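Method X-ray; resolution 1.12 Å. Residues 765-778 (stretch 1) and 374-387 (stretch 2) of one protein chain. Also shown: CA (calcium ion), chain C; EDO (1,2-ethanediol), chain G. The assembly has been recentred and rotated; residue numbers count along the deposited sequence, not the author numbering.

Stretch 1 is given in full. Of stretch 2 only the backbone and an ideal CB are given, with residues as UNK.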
ATOM      1  N   GLN A 765      -1.339  -9.201  -7.088  1.00  6.18           N
ATOM      2  CA  GLN A 765      -0.820  -7.875  -6.761  1.00  5.97           C
ATOM      3  C   GLN A 765      -1.571  -7.424  -5.521  1.00  5.82           C
ATOM      4  O   GLN A 765      -2.802  -7.374  -5.523  1.00  5.99           O
ATOM      5  CB  GLN A 765      -1.069  -6.897  -7.913  1.00  6.25           C
ATOM      6  CG  GLN A 765      -0.208  -7.159  -9.143  1.00  6.43           C
ATOM      7  CD  GLN A 765       1.258  -6.878  -8.896  1.00  6.45           C
ATOM      8  OE1 GLN A 765       2.061  -7.795  -8.690  1.00  8.34           O
ATOM      9  NE2 GLN A 765       1.616  -5.609  -8.914  1.00  5.67           N
ATOM     10  N   ILE A 766      -0.844  -7.116  -4.457  1.00  5.65           N
ATOM     11  CA  ILE A 766      -1.485  -6.819  -3.176  1.00  5.78           C
ATOM     12  C   ILE A 766      -2.181  -5.453  -3.148  1.00  5.59           C
ATOM     13  O   ILE A 766      -3.075  -5.214  -2.322  1.00  6.00           O
ATOM     14  CB  ILE A 766      -0.473  -6.952  -2.015  1.00  5.66           C
ATOM     15  CG1 ILE A 766      -1.185  -7.270  -0.696  1.00  6.43           C
ATOM     16  CG2 ILE A 766       0.444  -5.725  -1.930  1.00  5.79           C
ATOM     17  CD1 ILE A 766      -0.254  -7.756   0.405  1.00  6.83           C
ATOM     18  N   ASP A 767      -1.782  -4.566  -4.058  1.00  5.61           N
ATOM     19  CA  ASP A 767      -2.333  -3.214  -4.099  1.00  6.00           C
ATOM     20  C   ASP A 767      -3.855  -3.194  -3.968  1.00  5.98           C
ATOM     21  O   ASP A 767      -4.399  -2.511  -3.091  1.00  5.95           O
ATOM     22  CB  ASP A 767      -1.855  -2.422  -5.333  1.00  6.38           C
ATOM     23  CG  ASP A 767      -1.871  -3.231  -6.633  1.00  6.49           C
ATOM     24  OD1 ASP A 767      -2.821  -3.992  -6.906  1.00  6.69           O
ATOM     25  OD2 ASP A 767      -0.913  -3.065  -7.417  1.00  7.95           O
ATOM     26  N   GLY A 768      -4.537  -3.981  -4.799  1.00  6.24           N
ATOM     27  CA  GLY A 768      -5.999  -4.025  -4.796  1.00  6.42           C
ATOM     28  C   GLY A 768      -6.621  -4.544  -3.514  1.00  6.33           C
ATOM     29  O   GLY A 768      -7.756  -4.192  -3.201  1.00  6.34           O
ATOM     30  N   ASN A 769      -5.895  -5.374  -2.767  1.00  6.24           N
ATOM     31  CA  ASN A 769      -6.360  -5.783  -1.437  1.00  6.41           C
ATOM     32  C   ASN A 769      -6.455  -4.571  -0.515  1.00  6.29           C
ATOM     33  O   ASN A 769      -7.466  -4.356   0.170  1.00  6.35           O
ATOM     34  CB  ASN A 769      -5.430  -6.827  -0.811  1.00  6.48           C
ATOM     35  CG  ASN A 769      -5.639  -8.221  -1.368  1.00  6.36           C
ATOM     36  OD1 ASN A 769      -4.762  -8.768  -2.036  1.00  6.55           O
ATOM     37  ND2 ASN A 769      -6.803  -8.809  -1.091  1.00  7.04           N
ATOM     38  N   PHE A 770      -5.396  -3.769  -0.512  1.00  6.50           N
ATOM     39  CA  PHE A 770      -5.370  -2.556   0.290  1.00  6.42           C
ATOM     40  C   PHE A 770      -6.347  -1.504  -0.241  1.00  6.30           C
ATOM     41  O   PHE A 770      -6.984  -0.786   0.538  1.00  6.11           O
ATOM     42  CB  PHE A 770      -3.943  -2.009   0.363  1.00  6.62           C
ATOM     43  CG  PHE A 770      -2.953  -2.952   1.005  1.00  6.24           C
ATOM     44  CD1 PHE A 770      -3.200  -3.503   2.259  1.00  7.32           C
ATOM     45  CD2 PHE A 770      -1.758  -3.265   0.364  1.00  6.78           C
ATOM     46  CE1 PHE A 770      -2.283  -4.350   2.860  1.00  7.55           C
ATOM     47  CE2 PHE A 770      -0.827  -4.099   0.967  1.00  7.42           C
ATOM     48  CZ  PHE A 770      -1.094  -4.655   2.211  1.00  7.71           C
ATOM     49  N   GLY A 771      -6.485  -1.439  -1.562  1.00  6.25           N
ATOM     50  CA  GLY A 771      -7.427  -0.520  -2.197  1.00  6.52           C
ATOM     51  C   GLY A 771      -8.868  -0.820  -1.835  1.00  6.42           C
ATOM     52  O   GLY A 771      -9.673   0.093  -1.652  1.00  6.29           O
ATOM     53  N   ASN A 772      -9.195  -2.103  -1.719  1.00  6.19           N
ATOM     54  CA  ASN A 772     -10.532  -2.517  -1.303  1.00  6.47           C
ATOM     55  C   ASN A 772     -10.860  -1.997   0.101  1.00  6.35           C
ATOM     56  O   ASN A 772     -11.895  -1.358   0.315  1.00  6.48           O
ATOM     57  CB  ASN A 772     -10.667  -4.043  -1.377  1.00  6.81           C
ATOM     58  CG  ASN A 772     -12.016  -4.523  -0.912  1.00  7.16           C
ATOM     59  OD1 ASN A 772     -12.285  -4.558   0.289  1.00  7.68           O
ATOM     60  ND2 ASN A 772     -12.876  -4.889  -1.856  1.00  7.77           N
ATOM     61  N   THR A 773      -9.965  -2.252   1.049  1.00  6.72           N
ATOM     62  CA  THR A 773     -10.154  -1.805   2.431  1.00  6.83           C
ATOM     63  C   THR A 773     -10.336  -0.293   2.474  1.00  6.07           C
ATOM     64  O   THR A 773     -11.242   0.214   3.139  1.00  6.11           O
ATOM     65  CB  THR A 773      -8.968  -2.243   3.303  1.00  6.85           C
ATOM     66  OG1 THR A 773      -8.866  -3.670   3.245  1.00  7.11           O
ATOM     67  CG2 THR A 773      -9.142  -1.810   4.754  1.00  7.62           C
ATOM     68  N   SER A 774      -9.498   0.432   1.737  1.00  5.85           N
ATOM     69  CA  SER A 774      -9.611   1.881   1.691  1.00  6.23           C
ATOM     70  C   SER A 774     -10.951   2.311   1.110  1.00  6.38           C
ATOM     71  O   SER A 774     -11.590   3.228   1.629  1.00  6.23           O
ATOM     72  CB  SER A 774      -8.478   2.492   0.872  1.00  6.66           C
ATOM     73  OG  SER A 774      -8.627   3.897   0.789  1.00  7.17           O
ATOM     74  N   GLY A 775     -11.377   1.649   0.037  1.00  6.43           N
ATOM     75  CA  GLY A 775     -12.618   2.012  -0.643  1.00  6.50           C
ATOM     76  C   GLY A 775     -13.841   1.847   0.239  1.00  6.47           C
ATOM     77  O   GLY A 775     -14.729   2.699   0.263  1.00  6.81           O
ATOM     78  N   VAL A 776     -13.888   0.745   0.979  1.00  6.40           N
ATOM     79  CA  VAL A 776     -14.959   0.534   1.948  1.00  7.01           C
ATOM     80  C   VAL A 776     -14.926   1.627   3.022  1.00  6.96           C
ATOM     81  O   VAL A 776     -15.968   2.199   3.363  1.00  7.03           O
ATOM     82  CB  VAL A 776     -14.900  -0.874   2.570  1.00  7.17           C
ATOM     83  CG1 VAL A 776     -15.929  -1.021   3.681  1.00  7.88           C
ATOM     84  CG2 VAL A 776     -15.132  -1.934   1.496  1.00  7.88           C
ATOM     85  N   ASP A 777     -13.739   1.936   3.540  1.00  6.74           N
ATOM     86  CA  ASP A 777     -13.612   3.034   4.496  1.00  7.06           C
ATOM     87  C   ASP A 777     -14.205   4.320   3.936  1.00  6.76           C
ATOM     88  O   ASP A 777     -14.973   4.986   4.624  1.00  6.80           O
ATOM     89  CB  ASP A 777     -12.154   3.275   4.893  1.00  6.97           C
ATOM     90  CG  ASP A 777     -11.632   2.255   5.892  1.00  7.11           C
ATOM     91  OD1 ASP A 777     -12.387   1.345   6.279  1.00  7.24           O
ATOM     92  OD2 ASP A 777     -10.449   2.367   6.297  1.00  8.10           O
ATOM     93  N   GLU A 778     -13.870   4.648   2.685  1.00  6.69           N
ATOM     94  CA  GLU A 778     -14.329   5.893   2.074  1.00  6.86           C
ATOM     95  C   GLU A 778     -15.838   5.912   1.837  1.00  6.92           C
ATOM     96  O   GLU A 778     -16.438   6.981   1.812  1.00  6.70           O
ATOM     97  CB  GLU A 778     -13.571   6.201   0.776  1.00  6.92           C
ATOM     98  CG  GLU A 778     -12.058   6.394   0.941  1.00  6.72           C
ATOM     99  CD  GLU A 778     -11.658   7.643   1.721  1.00  6.91           C
ATOM    100  OE1 GLU A 778     -12.126   8.756   1.391  1.00  6.76           O
ATOM    101  OE2 GLU A 778     -10.836   7.508   2.655  1.00  8.15           O
ATOM    102  N   UNK A 374     -15.037 -10.046   4.696  1.00  8.52           N
ATOM    103  CA  UNK A 374     -13.782 -10.789   4.776  1.00  8.75           C
ATOM    104  C   UNK A 374     -12.682 -10.136   3.954  1.00  8.22           C
ATOM    105  O   UNK A 374     -11.563  -9.986   4.437  1.00  8.06           O
ATOM    106  CB  UNK A 374     -13.991 -12.230   4.308  1.00  8.75           C
ATOM    107  N   UNK A 375     -13.001  -9.757   2.722  1.00  7.71           N
ATOM    108  CA  UNK A 375     -12.018  -9.077   1.873  1.00  7.70           C
ATOM    109  C   UNK A 375     -11.586  -7.756   2.521  1.00  7.44           C
ATOM    110  O   UNK A 375     -10.393  -7.441   2.563  1.00  7.46           O
ATOM    111  CB  UNK A 375     -12.594  -8.824   0.478  1.00  7.70           C
ATOM    112  N   UNK A 376     -12.552  -7.004   3.052  1.00  7.17           N
ATOM    113  CA  UNK A 376     -12.256  -5.777   3.781  1.00  7.12           C
ATOM    114  C   UNK A 376     -11.248  -6.028   4.909  1.00  7.23           C
ATOM    115  O   UNK A 376     -10.219  -5.349   5.021  1.00  7.25           O
ATOM    116  CB  UNK A 376     -13.545  -5.179   4.349  1.00  7.12           C
ATOM    117  N   UNK A 377     -11.566  -7.010   5.749  1.00  7.19           N
ATOM    118  CA  UNK A 377     -10.763  -7.328   6.921  1.00  7.44           C
ATOM    119  C   UNK A 377      -9.381  -7.842   6.533  1.00  7.31           C
ATOM    120  O   UNK A 377      -8.399  -7.598   7.233  1.00  7.37           O
ATOM    121  CB  UNK A 377     -11.482  -8.364   7.787  1.00  7.44           C
ATOM    122  N   UNK A 378      -9.318  -8.553   5.409  1.00  7.46           N
ATOM    123  CA  UNK A 378      -8.065  -9.118   4.910  1.00  7.35           C
ATOM    124  C   UNK A 378      -7.058  -8.025   4.581  1.00  7.31           C
ATOM    125  O   UNK A 378      -5.864  -8.207   4.801  1.00  6.98           O
ATOM    126  CB  UNK A 378      -8.324  -9.979   3.672  1.00  7.35           C
ATOM    127  N   UNK A 379      -7.531  -6.897   4.053  1.00  7.00           N
ATOM    128  CA  UNK A 379      -6.649  -5.778   3.745  1.00  6.77           C
ATOM    129  C   UNK A 379      -5.985  -5.239   4.995  1.00  6.93           C
ATOM    130  O   UNK A 379      -4.829  -4.824   4.961  1.00  7.31           O
ATOM    131  CB  UNK A 379      -7.426  -4.662   3.044  1.00  6.77           C
ATOM    132  N   UNK A 380      -6.722  -5.236   6.101  1.00  6.69           N
ATOM    133  CA  UNK A 380      -6.150  -4.838   7.377  1.00  6.80           C
ATOM    134  C   UNK A 380      -5.152  -5.894   7.849  1.00  6.69           C
ATOM    135  O   UNK A 380      -4.021  -5.569   8.200  1.00  6.87           O
ATOM    136  CB  UNK A 380      -7.249  -4.628   8.420  1.00  6.80           C
ATOM    137  N   UNK A 381      -5.574  -7.156   7.831  1.00  6.80           N
ATOM    138  CA  UNK A 381      -4.712  -8.278   8.187  1.00  6.89           C
ATOM    139  C   UNK A 381      -3.377  -8.240   7.433  1.00  6.65           C
ATOM    140  O   UNK A 381      -2.312  -8.407   8.029  1.00  6.96           O
ATOM    141  CB  UNK A 381      -5.433  -9.598   7.904  1.00  6.89           C
ATOM    142  N   UNK A 382      -3.450  -8.014   6.122  1.00  6.37           N
ATOM    143  CA  UNK A 382      -2.269  -8.059   5.263  1.00  6.53           C
ATOM    144  C   UNK A 382      -1.317  -6.908   5.547  1.00  6.60           C
ATOM    145  O   UNK A 382      -0.110  -7.041   5.327  1.00  6.75           O
ATOM    146  CB  UNK A 382      -2.685  -8.035   3.791  1.00  6.53           C
ATOM    147  N   UNK A 383      -1.855  -5.790   6.043  1.00  6.40           N
ATOM    148  CA  UNK A 383      -1.013  -4.684   6.493  1.00  6.36           C
ATOM    149  C   UNK A 383      -0.201  -5.113   7.718  1.00  6.48           C
ATOM    150  O   UNK A 383       1.012  -4.913   7.771  1.00  6.62           O
ATOM    151  CB  UNK A 383      -1.863  -3.454   6.815  1.00  6.36           C
ATOM    152  N   UNK A 384      -0.880  -5.707   8.700  1.00  6.59           N
ATOM    153  CA  UNK A 384      -0.206  -6.207   9.897  1.00  7.08           C
ATOM    154  C   UNK A 384       0.886  -7.223   9.537  1.00  6.90           C
ATOM    155  O   UNK A 384       1.976  -7.191  10.099  1.00  6.94           O
ATOM    156  CB  UNK A 384      -1.222  -6.842  10.848  1.00  7.08           C
ATOM    157  N   UNK A 385       0.594  -8.110   8.592  1.00  7.06           N
ATOM    158  CA  UNK A 385       1.554  -9.132   8.188  1.00  7.04           C
ATOM    159  C   UNK A 385       2.767  -8.634   7.419  1.00  7.16           C
ATOM    160  O   UNK A 385       3.832  -9.250   7.479  1.00  7.14           O
ATOM    161  CB  UNK A 385       0.834 -10.176   7.332  1.00  7.04           C
ATOM    162  N   UNK A 386       2.617  -7.523   6.697  1.00  6.89           N
ATOM    163  CA  UNK A 386       3.670  -7.050   5.778  1.00  6.88           C
ATOM    164  C   UNK A 386       4.349  -5.727   6.138  1.00  6.94           C
ATOM    165  O   UNK A 386       5.403  -5.410   5.584  1.00  6.92           O
ATOM    166  CB  UNK A 386       3.068  -6.906   4.379  1.00  6.88           C
ATOM    167  N   UNK A 387       3.748  -4.964   7.047  1.00  6.44           N
ATOM    168  CA  UNK A 387       4.201  -3.606   7.316  1.00  6.78           C
ATOM    169  C   UNK A 387       4.040  -3.276   8.796  1.00  6.77           C
ATOM    170  O   UNK A 387       2.985  -2.808   9.229  1.00  7.53           O
ATOM    171  CB  UNK A 387       3.429  -2.602   6.458  1.00  6.78           C
TER
HETATM  172 CA    CA C 899       8.008  -5.189   5.050  1.00  8.30          CA
HETATM  173  C1  EDO G4807      -7.867   8.786   1.018  1.00 42.74           C
HETATM  174  O1  EDO G4807      -9.015   9.424   1.771  1.00 37.02           O
HETATM  175  C2  EDO G4807      -7.192   7.778   2.028  1.00 43.60           C
HETATM  176  O2  EDO G4807      -6.776   8.544   3.186  1.00 37.12           O

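The two helices cross with axes 7.7 Å apart at closest approach and 119° between their N-to-C directions. At position 374 the ideal CB has nothing of stretch 1 within 5.5 Å; the contact sets no preference, and the residue is Leu374.

Position 375 points its CA-to-CB bond sideways, its ideal CB 4.3 Å from Asn772 OD1. A small or medium side chain, polar or apolar, would suit. It is Val375 (chi1 t), whose CG1 lies 3.5 Å from Asn772 CG. Its O accepts a hydrogen bond from a water that also donates to Asn769 O and accepts from Asn769 ND2, joining the helices.

At 376 the ideal CB also points sideways, 4.3 Å from Asn772 OD1 and 4.6 Å from Val776 CG2. Beyond lie Thr773 and the carboxylate of Asp777, so a long side chain with a donor at its end would fit, aromatic or basic. Tyr376 (chi1 t) sits as a knob among Asn772, Thr773, Val776 and Asp777. Tyr376 CD1 is 3.5 Å from Val776 CB, and Tyr376 OH donates to Asp777 OD1 at 2.7 Å, at the ring edge. The backbone contributes too: Thr773 OG1 donates to Tyr376 O at 2.8 Å.

Position 377 points away and tolerates most residues; it is Lys377. At 378 the ideal CB is 5.1 Å from Asn769 ND2, leaving room for varied side chains; it is Tyr378.

Position 379 is the most restrictive. Its ideal CB would point toward stretch 1, 1.8 Å from Thr773 OG1 and 2.9 Å from Asn769 O, both clashes. With helical phi/psi of -62/-36, it is the contact rather than the backbone angles that calls for glycine. Gly379 CA packs 3.1 Å from Thr773 OG1.

Position 380 points away, permitting a long polar chain; it is Arg380. Position 381 has no contact and is Tyr381.

Position 382 points toward Phe770 CE1 and Ile766 CD1, 3.8 and 4.2 Å from the ideal CB. Leucine, isoleucine or methionine would suit; Leu382 CD1 reaches Asn769 CG at 3.8 Å.

At 383, with Phe770 CE1 4.1 Å from the ideal CB, a compact side chain fits. Thr383 OG1 lies 3.2 Å from Phe770 CE1 and donates to Gly379 O at 2.9 Å.

Positions 384 and 385 are out of reach; they are Ile384 and Gly385. Position 386 points toward Phe770, its ideal CB 5.2 Å from Phe770 CZ; a small residue suffices. Ser386 OG donates to Leu382 O at 2.8 Å, and Ser386 O binds the calcium ion CA at 2.7 Å. Position 387, past the helix, makes no contact and is Ser387.

Stretch 2 (374-387) LVYKYGRYLTIGSS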
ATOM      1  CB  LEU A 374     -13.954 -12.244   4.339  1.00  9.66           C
ATOM      2  CG  LEU A 374     -14.522 -13.249   5.341  1.00 11.83           C
ATOM      3  CD1 LEU A 374     -14.670 -14.610   4.673  1.00 13.45           C
ATOM      4  CD2 LEU A 374     -13.666 -13.353   6.604  1.00 14.19           C
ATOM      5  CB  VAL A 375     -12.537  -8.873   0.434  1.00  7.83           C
ATOM      6  CG1 VAL A 375     -11.577  -7.999  -0.374  1.00  8.38           C
ATOM      7  CG2 VAL A 375     -12.737 -10.229  -0.245  1.00  8.63           C
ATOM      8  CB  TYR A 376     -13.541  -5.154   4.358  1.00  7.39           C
ATOM      9  CG  TYR A 376     -13.215  -4.008   5.281  1.00  7.29           C
ATOM     10  CD1 TYR A 376     -12.912  -2.751   4.767  1.00  6.83           C
ATOM     11  CD2 TYR A 376     -13.126  -4.197   6.660  1.00  8.46           C
ATOM     12  CE1 TYR A 376     -12.573  -1.700   5.606  1.00  7.81           C
ATOM     13  CE2 TYR A 376     -12.776  -3.154   7.506  1.00  8.51           C
ATOM     14  CZ  TYR A 376     -12.496  -1.912   6.973  1.00  7.50           C
ATOM     15  OH  TYR A 376     -12.146  -0.890   7.814  1.00  8.48           O
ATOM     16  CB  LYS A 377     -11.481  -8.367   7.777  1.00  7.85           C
ATOM     17  CG  LYS A 377     -12.691  -7.811   8.505  1.00  8.26           C
ATOM     18  CD  LYS A 377     -13.558  -8.925   9.059  1.00  9.32           C
ATOM     19  CE  LYS A 377     -14.683  -8.343   9.890  1.00 10.13           C
ATOM     20  NZ  LYS A 377     -15.524  -9.400  10.510  1.00 11.31           N
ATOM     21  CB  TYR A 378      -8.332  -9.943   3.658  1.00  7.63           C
ATOM     22  CG  TYR A 378      -7.347 -11.048   3.304  1.00  7.71           C
ATOM     23  CD1 TYR A 378      -6.697 -11.815   4.278  1.00  8.55           C
ATOM     24  CD2 TYR A 378      -7.139 -11.370   1.970  1.00  7.85           C
ATOM     25  CE1 TYR A 378      -5.836 -12.864   3.905  1.00  8.49           C
ATOM     26  CE2 TYR A 378      -6.299 -12.404   1.593  1.00  8.35           C
ATOM     27  CZ  TYR A 378      -5.659 -13.148   2.558  1.00  7.93           C
ATOM     28  OH  TYR A 378      -4.848 -14.190   2.169  1.00  9.09           O
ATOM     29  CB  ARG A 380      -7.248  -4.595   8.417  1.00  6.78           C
ATOM     30  CG  ARG A 380      -8.177  -3.439   8.050  1.00  6.47           C
ATOM     31  CD  ARG A 380      -9.121  -3.047   9.175  1.00  6.85           C
ATOM     32  NE  ARG A 380      -8.427  -2.397  10.282  1.00  6.73           N
ATOM     33  CZ  ARG A 380      -8.108  -2.993  11.428  1.00  6.58           C
ATOM     34  NH1 ARG A 380      -8.412  -4.271  11.640  1.00  7.23           N
ATOM     35  NH2 ARG A 380      -7.492  -2.303  12.371  1.00  7.13           N
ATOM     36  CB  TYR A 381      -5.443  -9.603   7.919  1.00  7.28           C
ATOM     37  CG  TYR A 381      -4.547 -10.800   8.087  1.00  7.08           C
ATOM     38  CD1 TYR A 381      -4.349 -11.372   9.337  1.00  7.69           C
ATOM     39  CD2 TYR A 381      -3.862 -11.339   6.996  1.00  6.99           C
ATOM     40  CE1 TYR A 381      -3.504 -12.463   9.496  1.00  7.63           C
ATOM     41  CE2 TYR A 381      -3.013 -12.423   7.145  1.00  7.51           C
ATOM     42  CZ  TYR A 381      -2.839 -12.979   8.396  1.00  7.91           C
ATOM     43  OH  TYR A 381      -1.995 -14.050   8.545  1.00  7.68           O
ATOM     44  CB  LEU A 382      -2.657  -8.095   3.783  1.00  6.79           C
ATOM     45  CG  LEU A 382      -3.318  -9.393   3.303  1.00  6.47           C
ATOM     46  CD1 LEU A 382      -3.887  -9.187   1.912  1.00  8.01           C
ATOM     47  CD2 LEU A 382      -2.344 -10.583   3.330  1.00  7.26           C
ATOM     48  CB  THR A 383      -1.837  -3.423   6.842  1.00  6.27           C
ATOM     49  OG1 THR A 383      -2.671  -3.054   5.739  1.00  6.54           O
ATOM     50  CG2 THR A 383      -0.918  -2.257   7.163  1.00  6.94           C
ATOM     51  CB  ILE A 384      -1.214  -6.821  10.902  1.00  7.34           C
ATOM     52  CG1 ILE A 384      -2.300  -5.799  11.270  1.00  7.33           C
ATOM     53  CG2 ILE A 384      -0.492  -7.337  12.151  1.00  8.48           C
ATOM     54  CD1 ILE A 384      -3.488  -6.402  12.004  1.00  7.91           C
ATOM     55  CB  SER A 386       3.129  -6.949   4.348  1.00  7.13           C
ATOM     56  OG  SER A 386       2.179  -5.907   4.224  1.00  7.57           O
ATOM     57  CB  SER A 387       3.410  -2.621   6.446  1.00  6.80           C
ATOM     58  OG  SER A 387       3.873  -1.290   6.599  1.00  6.56           O
TER
HETATM   59  O   HOH W   1      -8.347  -7.013   0.749  1.00  7.87           O
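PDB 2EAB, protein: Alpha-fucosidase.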